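Local structure of neurotoxin (Clostridium botulinum, 2QN0) at residues A[3-8]-A[38-43]; A[107-112]-A[233-238]; A[111-116]-A[327-332]; A[154-159]-A[190-195]. The protein is the zinc-dependent protease light chain of botulinum neurotoxin type C1, which cleaves neuronal SNARE proteins and has dual substrate specificity. One frame throughout, in Å; residues are numbered along the deposited sequence.

Interaction 1. Residues A[3-8]-A[38-43]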
loop_
_atom_site.group_PDB
_atom_site.type_symbol
_atom_site.label_atom_id
_atom_site.label_comp_id
_atom_site.label_asym_id
_atom_site.label_seq_id
_atom_site.Cartn_x
_atom_site.Cartn_y
_atom_site.Cartn_z
ATOM N N ILE A 3 -10.796 10.604 11.601
ATOM C CA ILE A 3 -10.884 10.570 10.149
ATOM C C ILE A 3 -12.165 9.898 9.667
ATOM O O ILE A 3 -12.674 8.964 10.288
ATOM C CB ILE A 3 -9.671 9.837 9.527
ATOM C CG1 ILE A 3 -9.452 8.503 10.238
ATOM C CG2 ILE A 3 -8.425 10.715 9.613
ATOM C CD1 ILE A 3 -8.232 7.745 9.759
ATOM N N THR A 4 -12.688 10.400 8.558
ATOM C CA THR A 4 -13.895 9.851 7.962
ATOM C C THR A 4 -13.560 9.423 6.541
ATOM O O THR A 4 -12.788 10.088 5.847
ATOM C CB THR A 4 -15.024 10.895 7.923
ATOM O OG1 THR A 4 -14.564 12.071 7.248
ATOM C CG2 THR A 4 -15.458 11.260 9.333
ATOM N N ILE A 5 -14.130 8.301 6.118
ATOM C CA ILE A 5 -13.889 7.784 4.778
ATOM C C ILE A 5 -15.027 8.243 3.870
ATOM O O ILE A 5 -16.197 8.127 4.234
ATOM C CB ILE A 5 -13.837 6.236 4.788
ATOM C CG1 ILE A 5 -12.794 5.753 5.806
ATOM C CG2 ILE A 5 -13.513 5.715 3.401
ATOM C CD1 ILE A 5 -11.382 6.254 5.539
ATOM N N ASN A 6 -14.681 8.777 2.702
ATOM C CA ASN A 6 -15.685 9.245 1.747
ATOM C C ASN A 6 -16.372 8.084 1.030
ATOM O O ASN A 6 -15.763 7.044 0.789
ATOM C CB ASN A 6 -15.048 10.165 0.698
ATOM C CG ASN A 6 -14.543 11.467 1.287
ATOM O OD1 ASN A 6 -15.159 12.030 2.192
ATOM N ND2 ASN A 6 -13.429 11.963 0.763
ATOM N N ASN A 7 -17.645 8.274 0.689
ATOM C CA ASN A 7 -18.419 7.258 -0.020
ATOM C C ASN A 7 -18.645 7.720 -1.454
ATOM O O ASN A 7 -18.899 8.900 -1.699
ATOM C CB ASN A 7 -19.768 7.038 0.667
ATOM C CG ASN A 7 -19.630 6.360 2.009
ATOM O OD1 ASN A 7 -19.262 5.187 2.089
ATOM N ND2 ASN A 7 -19.914 7.097 3.076
ATOM N N PHE A 8 -18.567 6.788 -2.398
ATOM C CA PHE A 8 -18.737 7.125 -3.805
ATOM C C PHE A 8 -19.422 6.043 -4.619
ATOM O O PHE A 8 -19.461 4.877 -4.231
ATOM C CB PHE A 8 -17.376 7.339 -4.478
ATOM C CG PHE A 8 -16.538 8.416 -3.865
ATOM C CD1 PHE A 8 -16.838 9.756 -4.071
ATOM C CD2 PHE A 8 -15.412 8.086 -3.117
ATOM C CE1 PHE A 8 -16.025 10.756 -3.546
ATOM C CE2 PHE A 8 -14.593 9.076 -2.589
ATOM C CZ PHE A 8 -14.897 10.414 -2.803
ATOM N N ARG A 38 -11.137 10.635 -3.998
ATOM C CA ARG A 38 -10.373 10.861 -2.771
ATOM C C ARG A 38 -10.991 10.093 -1.603
ATOM O O ARG A 38 -12.087 10.421 -1.145
ATOM C CB ARG A 38 -10.330 12.362 -2.439
ATOM C CG ARG A 38 -9.390 12.732 -1.282
ATOM C CD ARG A 38 -9.778 14.074 -0.641
ATOM N NE ARG A 38 -9.726 15.199 -1.577
ATOM C CZ ARG A 38 -8.628 15.892 -1.870
ATOM N NH1 ARG A 38 -7.470 15.584 -1.301
ATOM N NH2 ARG A 38 -8.691 16.901 -2.732
ATOM N N ILE A 39 -10.293 9.062 -1.130
ATOM C CA ILE A 39 -10.780 8.265 -0.007
ATOM C C ILE A 39 -10.812 9.159 1.229
ATOM O O ILE A 39 -11.821 9.247 1.931
ATOM C CB ILE A 39 -9.856 7.045 0.251
ATOM C CG1 ILE A 39 -9.861 6.132 -0.977
ATOM C CG2 ILE A 39 -10.313 6.293 1.498
ATOM C CD1 ILE A 39 -8.968 4.909 -0.852
ATOM N N THR A 40 -9.688 9.816 1.489
ATOM C CA THR A 40 -9.566 10.746 2.604
ATOM C C THR A 40 -8.209 11.427 2.494
ATOM O O THR A 40 -7.227 10.804 2.099
ATOM C CB THR A 40 -9.694 10.039 3.975
ATOM O OG1 THR A 40 -9.691 11.024 5.017
ATOM C CG2 THR A 40 -8.545 9.068 4.202
ATOM N N GLY A 41 -8.158 12.716 2.811
ATOM C CA GLY A 41 -6.899 13.433 2.726
ATOM C C GLY A 41 -6.167 13.238 1.410
ATOM O O GLY A 41 -6.739 13.421 0.331
ATOM N N ASN A 42 -4.900 12.842 1.495
ATOM C CA ASN A 42 -4.082 12.658 0.307
ATOM C C ASN A 42 -4.037 11.227 -0.229
ATOM O O ASN A 42 -3.105 10.854 -0.936
ATOM C CB ASN A 42 -2.666 13.167 0.590
ATOM C CG ASN A 42 -2.648 14.634 1.008
ATOM O OD1 ASN A 42 -1.921 15.021 1.922
ATOM N ND2 ASN A 42 -3.445 15.454 0.331
ATOM N N ILE A 43 -5.042 10.428 0.113
ATOM C CA ILE A 43 -5.124 9.055 -0.382
ATOM C C ILE A 43 -6.223 9.016 -1.445
ATOM O O ILE A 43 -7.381 9.319 -1.157
ATOM C CB ILE A 43 -5.507 8.057 0.724
ATOM C CG1 ILE A 43 -4.440 8.045 1.826
ATOM C CG2 ILE A 43 -5.646 6.654 0.118
ATOM C CD1 ILE A 43 -4.792 7.139 2.999
HETATM O O HOH W 1 -10.980 12.558 7.377
#

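Interaction 2. Residues A[107-112]-A[233-238]. With ZN (zinc ion), chain B.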
loop_
_atom_site.group_PDB
_atom_site.type_symbol
_atom_site.label_atom_id
_atom_site.label_comp_id
_atom_site.label_asym_id
_atom_site.label_seq_id
_atom_site.Cartn_x
_atom_site.Cartn_y
_atom_site.Cartn_z
ATOM N N ILE A 107 -4.088 5.304 8.615
ATOM C CA ILE A 107 -4.759 6.117 7.605
ATOM C C ILE A 107 -4.450 7.602 7.798
ATOM O O ILE A 107 -4.212 8.332 6.834
ATOM C CB ILE A 107 -6.289 5.894 7.651
ATOM C CG1 ILE A 107 -6.602 4.441 7.283
ATOM C CG2 ILE A 107 -6.992 6.845 6.683
ATOM C CD1 ILE A 107 -8.057 4.034 7.495
ATOM N N TYR A 108 -4.451 8.047 9.049
ATOM C CA TYR A 108 -4.167 9.444 9.347
ATOM C C TYR A 108 -2.791 9.839 8.816
ATOM O O TYR A 108 -2.640 10.849 8.127
ATOM C CB TYR A 108 -4.212 9.685 10.857
ATOM C CG TYR A 108 -3.781 11.079 11.249
ATOM C CD1 TYR A 108 -4.628 12.172 11.065
ATOM C CD2 TYR A 108 -2.501 11.315 11.752
ATOM C CE1 TYR A 108 -4.209 13.469 11.372
ATOM C CE2 TYR A 108 -2.073 12.605 12.060
ATOM C CZ TYR A 108 -2.932 13.675 11.866
ATOM O OH TYR A 108 -2.507 14.951 12.159
ATOM N N ARG A 109 -1.780 9.041 9.137
ATOM C CA ARG A 109 -0.429 9.354 8.689
ATOM C C ARG A 109 -0.294 9.360 7.173
ATOM O O ARG A 109 0.239 10.306 6.595
ATOM C CB ARG A 109 0.572 8.375 9.309
ATOM C CG ARG A 109 0.586 8.444 10.829
ATOM C CD ARG A 109 1.723 7.642 11.432
ATOM N NE ARG A 109 1.592 7.574 12.884
ATOM C CZ ARG A 109 2.530 7.115 13.705
ATOM N NH1 ARG A 109 3.686 6.681 13.223
ATOM N NH2 ARG A 109 2.303 7.078 15.012
ATOM N N LEU A 110 -0.777 8.309 6.523
ATOM C CA LEU A 110 -0.687 8.231 5.068
ATOM C C LEU A 110 -1.472 9.323 4.341
ATOM O O LEU A 110 -1.091 9.741 3.249
ATOM C CB LEU A 110 -1.170 6.863 4.582
ATOM C CG LEU A 110 -0.231 5.685 4.856
ATOM C CD1 LEU A 110 -0.898 4.387 4.416
ATOM C CD2 LEU A 110 1.078 5.892 4.101
ATOM N N SER A 111 -2.559 9.787 4.945
ATOM C CA SER A 111 -3.389 10.801 4.306
ATOM C C SER A 111 -3.058 12.225 4.715
ATOM O O SER A 111 -3.605 13.166 4.145
ATOM C CB SER A 111 -4.869 10.532 4.604
ATOM O OG SER A 111 -5.164 10.759 5.971
ATOM N N THR A 112 -2.158 12.385 5.684
ATOM C CA THR A 112 -1.790 13.713 6.166
ATOM C C THR A 112 -0.337 14.105 5.905
ATOM O O THR A 112 -0.073 15.188 5.386
ATOM C CB THR A 112 -2.061 13.836 7.678
ATOM O OG1 THR A 112 -3.437 13.526 7.937
ATOM C CG2 THR A 112 -1.766 15.248 8.160
ATOM N N HIS A 233 4.013 -0.840 3.114
ATOM C CA HIS A 233 5.044 -0.480 2.145
ATOM C C HIS A 233 4.919 1.020 1.880
ATOM O O HIS A 233 5.921 1.728 1.773
ATOM C CB HIS A 233 4.865 -1.241 0.830
ATOM C CG HIS A 233 5.252 -2.684 0.912
ATOM N ND1 HIS A 233 6.490 -3.097 1.360
ATOM C CD2 HIS A 233 4.577 -3.809 0.578
ATOM C CE1 HIS A 233 6.562 -4.415 1.295
ATOM N NE2 HIS A 233 5.414 -4.870 0.824
ATOM N N ALA A 234 3.679 1.501 1.784
ATOM C CA ALA A 234 3.434 2.924 1.536
ATOM C C ALA A 234 3.961 3.775 2.683
ATOM O O ALA A 234 4.449 4.887 2.466
ATOM C CB ALA A 234 1.933 3.182 1.331
ATOM N N MET A 235 3.853 3.263 3.907
ATOM C CA MET A 235 4.364 3.989 5.068
ATOM C C MET A 235 5.881 4.123 4.953
ATOM O O MET A 235 6.441 5.202 5.163
ATOM C CB MET A 235 4.008 3.249 6.361
ATOM C CG MET A 235 2.565 3.421 6.801
ATOM S SD MET A 235 2.265 5.047 7.545
ATOM C CE MET A 235 2.574 4.689 9.267
ATOM N N HIS A 236 6.549 3.025 4.616
ATOM C CA HIS A 236 8.000 3.051 4.474
ATOM C C HIS A 236 8.392 4.038 3.377
ATOM O O HIS A 236 9.357 4.793 3.528
ATOM C CB HIS A 236 8.521 1.657 4.123
ATOM C CG HIS A 236 8.118 0.596 5.099
ATOM N ND1 HIS A 236 8.108 -0.743 4.777
ATOM C CD2 HIS A 236 7.713 0.677 6.389
ATOM C CE1 HIS A 236 7.713 -1.442 5.826
ATOM N NE2 HIS A 236 7.468 -0.605 6.817
ATOM N N ASN A 237 7.633 4.037 2.282
ATOM C CA ASN A 237 7.901 4.927 1.151
ATOM C C ASN A 237 7.663 6.398 1.484
ATOM O O ASN A 237 8.415 7.268 1.053
ATOM C CB ASN A 237 7.024 4.566 -0.055
ATOM C CG ASN A 237 7.365 3.217 -0.652
ATOM O OD1 ASN A 237 8.492 2.741 -0.539
ATOM N ND2 ASN A 237 6.390 2.600 -1.316
ATOM N N LEU A 238 6.601 6.668 2.229
ATOM C CA LEU A 238 6.266 8.034 2.606
ATOM C C LEU A 238 7.313 8.640 3.537
ATOM O O LEU A 238 7.680 9.805 3.396
ATOM C CB LEU A 238 4.900 8.066 3.292
ATOM C CG LEU A 238 4.449 9.423 3.844
ATOM C CD1 LEU A 238 4.471 10.473 2.728
ATOM C CD2 LEU A 238 3.049 9.287 4.441
HETATM ZN ZN ZN B . 4.720 -6.810 0.558
HETATM O O HOH W 2 3.614 -6.920 -1.202
#

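Interaction 3. Residues A[111-116]-A[327-332]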
loop_
_atom_site.group_PDB
_atom_site.type_symbol
_atom_site.label_atom_id
_atom_site.label_comp_id
_atom_site.label_asym_id
_atom_site.label_seq_id
_atom_site.Cartn_x
_atom_site.Cartn_y
_atom_site.Cartn_z
ATOM N N SER A 111 -2.559 9.787 4.945
ATOM C CA SER A 111 -3.389 10.801 4.306
ATOM C C SER A 111 -3.058 12.225 4.715
ATOM O O SER A 111 -3.605 13.166 4.145
ATOM C CB SER A 111 -4.869 10.532 4.604
ATOM O OG SER A 111 -5.164 10.759 5.971
ATOM N N THR A 112 -2.158 12.385 5.684
ATOM C CA THR A 112 -1.790 13.713 6.166
ATOM C C THR A 112 -0.337 14.105 5.905
ATOM O O THR A 112 -0.073 15.188 5.386
ATOM C CB THR A 112 -2.061 13.836 7.678
ATOM O OG1 THR A 112 -3.437 13.526 7.937
ATOM C CG2 THR A 112 -1.766 15.248 8.160
ATOM N N ASP A 113 0.610 13.247 6.278
ATOM C CA ASP A 113 2.015 13.573 6.047
ATOM C C ASP A 113 2.341 13.441 4.570
ATOM O O ASP A 113 1.763 12.612 3.871
ATOM C CB ASP A 113 2.934 12.680 6.886
ATOM C CG ASP A 113 2.939 13.074 8.353
ATOM O OD1 ASP A 113 2.760 14.276 8.639
ATOM O OD2 ASP A 113 3.132 12.199 9.219
ATOM N N ILE A 114 3.272 14.261 4.095
ATOM C CA ILE A 114 3.629 14.247 2.686
ATOM C C ILE A 114 5.102 13.961 2.412
ATOM O O ILE A 114 5.951 14.088 3.293
ATOM C CB ILE A 114 3.312 15.610 2.033
ATOM C CG1 ILE A 114 4.218 16.690 2.634
ATOM C CG2 ILE A 114 1.851 15.983 2.277
ATOM C CD1 ILE A 114 4.266 17.978 1.823
ATOM N N PRO A 115 5.416 13.547 1.177
ATOM C CA PRO A 115 6.806 13.267 0.815
ATOM C C PRO A 115 7.532 14.604 0.873
ATOM O O PRO A 115 6.924 15.646 0.614
ATOM C CB PRO A 115 6.698 12.785 -0.628
ATOM C CG PRO A 115 5.352 12.138 -0.671
ATOM C CD PRO A 115 4.498 13.110 0.110
ATOM N N PHE A 116 8.810 14.598 1.233
ATOM C CA PHE A 116 9.549 15.851 1.237
ATOM C C PHE A 116 9.527 16.279 -0.230
ATOM O O PHE A 116 9.720 15.453 -1.122
ATOM C CB PHE A 116 10.999 15.634 1.668
ATOM C CG PHE A 116 11.822 16.894 1.663
ATOM C CD1 PHE A 116 12.024 17.611 2.836
ATOM C CD2 PHE A 116 12.376 17.370 0.481
ATOM C CE1 PHE A 116 12.769 18.791 2.830
ATOM C CE2 PHE A 116 13.122 18.549 0.463
ATOM C CZ PHE A 116 13.317 19.258 1.640
ATOM N N ILE A 327 8.597 19.306 9.553
ATOM C CA ILE A 327 9.208 19.187 10.873
ATOM C C ILE A 327 8.354 18.236 11.713
ATOM O O ILE A 327 8.879 17.384 12.431
ATOM C CB ILE A 327 9.294 20.564 11.578
ATOM C CG1 ILE A 327 10.375 21.417 10.906
ATOM C CG2 ILE A 327 9.580 20.375 13.065
ATOM C CD1 ILE A 327 10.413 22.862 11.378
ATOM N N ARG A 328 7.032 18.373 11.612
ATOM C CA ARG A 328 6.125 17.503 12.357
ATOM C C ARG A 328 6.181 16.064 11.839
ATOM O O ARG A 328 6.143 15.114 12.621
ATOM C CB ARG A 328 4.681 18.014 12.273
ATOM C CG ARG A 328 4.410 19.293 13.063
ATOM C CD ARG A 328 2.909 19.554 13.197
ATOM N NE ARG A 328 2.268 19.896 11.927
ATOM C CZ ARG A 328 2.237 21.118 11.402
ATOM N NH1 ARG A 328 2.813 22.133 12.032
ATOM N NH2 ARG A 328 1.619 21.328 10.247
ATOM N N LYS A 329 6.260 15.907 10.521
ATOM C CA LYS A 329 6.326 14.581 9.905
ATOM C C LYS A 329 7.491 13.756 10.453
ATOM O O LYS A 329 7.314 12.631 10.920
ATOM C CB LYS A 329 6.502 14.711 8.390
ATOM C CG LYS A 329 6.816 13.393 7.683
ATOM C CD LYS A 329 7.147 13.610 6.213
ATOM C CE LYS A 329 7.520 12.297 5.530
ATOM N NZ LYS A 329 8.022 12.520 4.141
ATOM N N TYR A 330 8.681 14.335 10.382
ATOM C CA TYR A 330 9.897 13.662 10.825
ATOM C C TYR A 330 10.158 13.752 12.324
ATOM O O TYR A 330 11.120 13.167 12.827
ATOM C CB TYR A 330 11.087 14.229 10.054
ATOM C CG TYR A 330 11.012 14.001 8.558
ATOM C CD1 TYR A 330 11.113 12.719 8.024
ATOM C CD2 TYR A 330 10.847 15.070 7.676
ATOM C CE1 TYR A 330 11.055 12.503 6.651
ATOM C CE2 TYR A 330 10.786 14.865 6.297
ATOM C CZ TYR A 330 10.893 13.577 5.793
ATOM O OH TYR A 330 10.845 13.352 4.434
ATOM N N ARG A 331 9.300 14.479 13.032
ATOM C CA ARG A 331 9.428 14.653 14.477
ATOM C C ARG A 331 10.763 15.287 14.857
ATOM O O ARG A 331 11.403 14.889 15.833
ATOM C CB ARG A 331 9.252 13.310 15.191
ATOM C CG ARG A 331 7.891 12.676 14.921
ATOM C CD ARG A 331 7.683 11.391 15.692
ATOM N NE ARG A 331 6.422 10.751 15.319
ATOM C CZ ARG A 331 5.990 9.597 15.819
ATOM N NH1 ARG A 331 6.715 8.948 16.721
ATOM N NH2 ARG A 331 4.834 9.089 15.411
ATOM N N PHE A 332 11.177 16.277 14.075
ATOM C CA PHE A 332 12.423 16.979 14.342
ATOM C C PHE A 332 12.205 17.950 15.490
ATOM O O PHE A 332 11.070 18.212 15.891
ATOM C CB PHE A 332 12.893 17.757 13.108
ATOM C CG PHE A 332 13.339 16.889 11.959
ATOM C CD1 PHE A 332 13.920 15.643 12.185
ATOM C CD2 PHE A 332 13.240 17.352 10.650
ATOM C CE1 PHE A 332 14.400 14.876 11.126
ATOM C CE2 PHE A 332 13.718 16.593 9.583
ATOM C CZ PHE A 332 14.302 15.350 9.826
#

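Interaction 4. Residues A[154-159]-A[190-195]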
loop_
_atom_site.group_PDB
_atom_site.type_symbol
_atom_site.label_atom_id
_atom_site.label_comp_id
_atom_site.label_asym_id
_atom_site.label_seq_id
_atom_site.Cartn_x
_atom_site.Cartn_y
_atom_site.Cartn_z
ATOM N N PRO A 154 -0.986 13.524 -4.618
ATOM C CA PRO A 154 -1.457 12.431 -3.768
ATOM C C PRO A 154 -0.243 11.863 -3.035
ATOM O O PRO A 154 0.885 11.989 -3.515
ATOM C CB PRO A 154 -2.000 11.407 -4.773
ATOM C CG PRO A 154 -2.271 12.211 -6.016
ATOM C CD PRO A 154 -1.123 13.186 -6.044
ATOM N N SER A 155 -0.459 11.259 -1.873
ATOM C CA SER A 155 0.644 10.628 -1.158
ATOM C C SER A 155 0.569 9.145 -1.504
ATOM O O SER A 155 1.586 8.455 -1.600
ATOM C CB SER A 155 0.509 10.816 0.353
ATOM O OG SER A 155 0.857 12.139 0.719
ATOM N N VAL A 156 -0.657 8.673 -1.707
ATOM C CA VAL A 156 -0.906 7.282 -2.056
ATOM C C VAL A 156 -2.047 7.185 -3.063
ATOM O O VAL A 156 -3.090 7.815 -2.894
ATOM C CB VAL A 156 -1.314 6.444 -0.820
ATOM C CG1 VAL A 156 -1.599 5.000 -1.245
ATOM C CG2 VAL A 156 -0.219 6.484 0.238
ATOM N N ILE A 157 -1.832 6.414 -4.121
ATOM C CA ILE A 157 -2.880 6.182 -5.109
ATOM C C ILE A 157 -3.111 4.678 -5.152
ATOM O O ILE A 157 -2.191 3.910 -5.435
ATOM C CB ILE A 157 -2.483 6.631 -6.529
ATOM C CG1 ILE A 157 -2.233 8.137 -6.565
ATOM C CG2 ILE A 157 -3.602 6.263 -7.514
ATOM C CD1 ILE A 157 -1.811 8.646 -7.935
ATOM N N ILE A 158 -4.329 4.254 -4.839
ATOM C CA ILE A 158 -4.658 2.837 -4.891
ATOM C C ILE A 158 -5.296 2.576 -6.251
ATOM O O ILE A 158 -6.202 3.301 -6.661
ATOM C CB ILE A 158 -5.658 2.458 -3.785
ATOM C CG1 ILE A 158 -4.994 2.647 -2.417
ATOM C CG2 ILE A 158 -6.135 1.019 -3.980
ATOM C CD1 ILE A 158 -5.927 2.496 -1.263
ATOM N N THR A 159 -4.805 1.564 -6.959
ATOM C CA THR A 159 -5.357 1.217 -8.266
ATOM C C THR A 159 -5.727 -0.254 -8.260
ATOM O O THR A 159 -5.447 -0.973 -7.296
ATOM C CB THR A 159 -4.338 1.398 -9.418
ATOM O OG1 THR A 159 -3.372 0.337 -9.375
ATOM C CG2 THR A 159 -3.623 2.730 -9.305
ATOM N N SER A 190 3.361 6.873 -3.633
ATOM C CA SER A 190 3.278 5.426 -3.815
ATOM C C SER A 190 2.013 5.060 -4.579
ATOM O O SER A 190 0.976 5.691 -4.405
ATOM C CB SER A 190 3.214 4.695 -2.465
ATOM O OG SER A 190 4.430 4.761 -1.744
ATOM N N ILE A 191 2.112 4.048 -5.430
ATOM C CA ILE A 191 0.945 3.545 -6.144
ATOM C C ILE A 191 0.812 2.098 -5.695
ATOM O O ILE A 191 1.762 1.318 -5.793
ATOM C CB ILE A 191 1.108 3.591 -7.679
ATOM C CG1 ILE A 191 1.041 5.045 -8.161
ATOM C CG2 ILE A 191 0.007 2.753 -8.343
ATOM C CD1 ILE A 191 1.115 5.210 -9.673
ATOM N N ILE A 192 -0.358 1.760 -5.167
ATOM C CA ILE A 192 -0.646 0.410 -4.702
ATOM C C ILE A 192 -1.632 -0.220 -5.683
ATOM O O ILE A 192 -2.739 0.286 -5.846
ATOM C CB ILE A 192 -1.308 0.431 -3.300
ATOM C CG1 ILE A 192 -0.323 0.975 -2.258
ATOM C CG2 ILE A 192 -1.775 -0.976 -2.919
ATOM C CD1 ILE A 192 -0.924 1.124 -0.859
ATOM N N SER A 193 -1.226 -1.306 -6.339
ATOM C CA SER A 193 -2.091 -2.003 -7.300
ATOM C C SER A 193 -2.550 -3.275 -6.600
ATOM O O SER A 193 -1.734 -4.127 -6.230
ATOM C CB SER A 193 -1.311 -2.317 -8.573
ATOM O OG SER A 193 -0.832 -1.114 -9.150
ATOM N N ILE A 194 -3.862 -3.424 -6.451
ATOM C CA ILE A 194 -4.377 -4.539 -5.679
ATOM C C ILE A 194 -5.873 -4.793 -5.864
ATOM O O ILE A 194 -6.603 -3.945 -6.376
ATOM C CB ILE A 194 -4.145 -4.201 -4.189
ATOM C CG1 ILE A 194 -4.539 -5.352 -3.270
ATOM C CG2 ILE A 194 -4.962 -2.951 -3.837
ATOM C CD1 ILE A 194 -4.255 -5.050 -1.803
ATOM N N SER A 195 -6.303 -5.980 -5.446
ATOM C CA SER A 195 -7.715 -6.349 -5.435
ATOM C C SER A 195 -7.847 -7.256 -4.220
ATOM O O SER A 195 -7.684 -8.470 -4.318
ATOM C CB SER A 195 -8.140 -7.105 -6.686
ATOM O OG SER A 195 -9.538 -7.351 -6.609
HETATM O O HOH W 3 3.620 6.352 0.084
#

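Interaction 1. Residues A[3-8]-A[38-43]
Asn-6 joins the N-terminal segment 3-8 to the corner at 38-43 through two hydrogen bonds, both nearly straight at the hydrogen. Asn-6 N donates to Ile-39 O at 3.0 Å. Asn-6 ND2 donates to Arg-38 O at 2.8 Å. CG is anti to the carbonyl carbon (chi1 -66°), beside the backbone N; Arg-38 O lies in the plane of the Asn-6 amide, while ND2 is tilted 34° from the plane of that carbonyl. A water adds a bridge, accepting from Thr-4 N and hydrogen-bonded to Thr-40 OG1, 3.1 Å away.

Apolar contact comes from Ile-5 and Ile-39, which lie side by side and point the same way, CG2 to CG2 at 3.8 Å. Phe-8 turns its ring edge to the backbone, CE2 lying 3.2 Å from Arg-38 O in the plane of the ring. The same carbonyl thus meets an amide N-H and an aromatic edge.

Within the corner, Arg-38 NH1 donates to Gly-41 O at 2.8 Å; NE donates to Asn-18 OD1 and NH2 to Lys-17 O. Ile-39 also packs on helix 80-97. The corner combines a classic beta bulge, with Ile-39 and Thr-40 both facing Ile-43, and a type II' turn from Thr-40 to Ile-43, linking strands 34-38 and 43-46.

Interaction 2. Residues A[107-112]-A[233-238]
The helix of the HExxH zinc site packs against the C-terminal end of helix 101-112, with Leu-110 meeting Ala-234, Met-235 and Leu-238. The two helical segments cross at 45°, their axes 10.3 Å apart at closest approach. Leu-110 places CD2 against helix 223-238, 4.0 Å from Ala-234 CB and 3.9 Å from Leu-238 CD2. Leu-110 CG lies 3.7 Å from Met-235 SD. Met-235 is bent at chi2 (-76°), which sets SD against Leu-110. A second bend at chi3 leaves Met-235 CE 3.8 Å from Arg-109 CD, the two side chains crossing obliquely. Leu-238 CD2 also rests on the backbone, 3.7 Å from Arg-109 O. The contact is largely buried and its side-chain packing apolar.

The guanidinium of Arg-109 leads away from it, to salt bridges from NE to Glu-105 and from NH2 to Glu-353. From the same segment as Ala-234 and Met-235, His-233 projects elsewhere and binds the zinc ion through NE2 at 2.1 Å. His-229, Glu-269 and a water complete the four ligands. Helix 223-238 therefore carries its own packing residues, Ala-234, Met-235 and Leu-238, as well as two metal histidines, as expected of an HExxH zinc protease of the clostridial neurotoxin family.

Interaction 3. Residues A[111-116]-A[327-332]
Lys-329 reaches from the last turn of helix 319-330 across Asp-113 to the carbonyl of Ile-114, in the chain that leaves helix 101-112. Lys-329 CG is anti to the backbone N (chi1 170°), and the extended chain beyond it spans the gap. Lys-329 NZ donates to Ile-114 O at 2.7 Å. The donor is tilted 32° from that carbonyl plane. Asp-113 lies across the aliphatic part of the lysine rather than against its charge: Asp-113 CG is 3.9 Å from Lys-329 CB, and OD2 hydrogen-bonds to Tyr-239 OH.

The next residue, Tyr-330, packs its ring beside the lysine chain. One face of its ring receives Lys-329 CD, 3.7 Å above the plane and offset toward the rim, and Lys-329 NZ donates to Tyr-330 OH at 3.0 Å. That hydroxyl lies 3.6 Å from Phe-116 CB and is also hydrogen-bonded to Gly-185 O. With Leu-238 O as a further acceptor, the ammonium has three oxygen partners, none of them a carboxylate; its positive charge would be expected to polarise these oxygens.

Phe-116 turns its ring away, edge-to-face with Phe-127. Helix 319-330 ends in a Schellman motif, with Arg-331 at positive phi as the C-prime residue, Phe-332 N bonded to Ile-327 O and Arg-331 N weakly to Arg-328 O. The contact thus joins a Schellman-terminated helix, 319-330, to the loop that follows helix 101-112.

Interaction 4. Residues A[154-159]-A[190-195]
Strands 156-159 and 190-193 run parallel, with Val-156 opposite Ser-190 and Thr-159 opposite Ser-193. Five backbone hydrogen bonds form the ladder. Ser-190 N donates to Ser-155 O, Ile-157 N to Ser-190 O and Ile-192 N to Ile-157 O; Thr-159 N to Ile-192 O is the shortest at 2.7 Å, and Ile-194 N to Thr-159 O continues the ladder past the strand. CA-H...O contacts accompany them, such as Ile-191 CA to Ile-157 O at 3.2 Å.

The side chains divide between two faces. On one, Val-156 CG1 meets Ile-192 CD1 at 4.0 Å, the valine methyl being anti to the backbone N (chi1 179°). Near the strand ends, Ile-158 and Ile-194 lie side by side, CG2 to CG2 at 4.1 Å. The other face carries Ile-157 CB against Ile-191 CG1 and Thr-159 CG2 against Ile-191 CG2, the latter at 3.8 Å.

Polar side chains meet there too: Thr-159 OG1 and Ser-193 OG are 2.9 Å apart. On the first face Ser-190 OG holds a water at 2.6 Å and accepts from Asn-237 ND2.

Within the mixed sheet, strand 43-46 flanks 156-159 and strand 169-171 flanks 190-193. Helix 223-238 lies over the Val-156 and Ile-192 face, where Val-156 touches Ala-234 and Ile-192 touches Glu-230 and Leu-231; Phe-50 approaches Thr-159 and Ser-193 on the other.

The four contacts adjoin one another within a single protease fold. Interactions 2 and 3 both start from the end of helix 101-112, their centres about 10 Å apart, and Leu-238 of interaction 2 also packs on Ile-114 and Pro-115 of interaction 3. Interaction 1 closes first along the chain; its turn joins this helix through Asn-42 N and Ser-111 O, and the residue before strand 156-159 through Asn-42 O and Ser-155 N. Interaction 4, about 11 Å from interaction 2 between centres, falls in sequence between the two halves of interactions 2 and 3. Together they connect the central sheet, helix 101-112 and the zinc-binding helix 223-238 with helix 319-330.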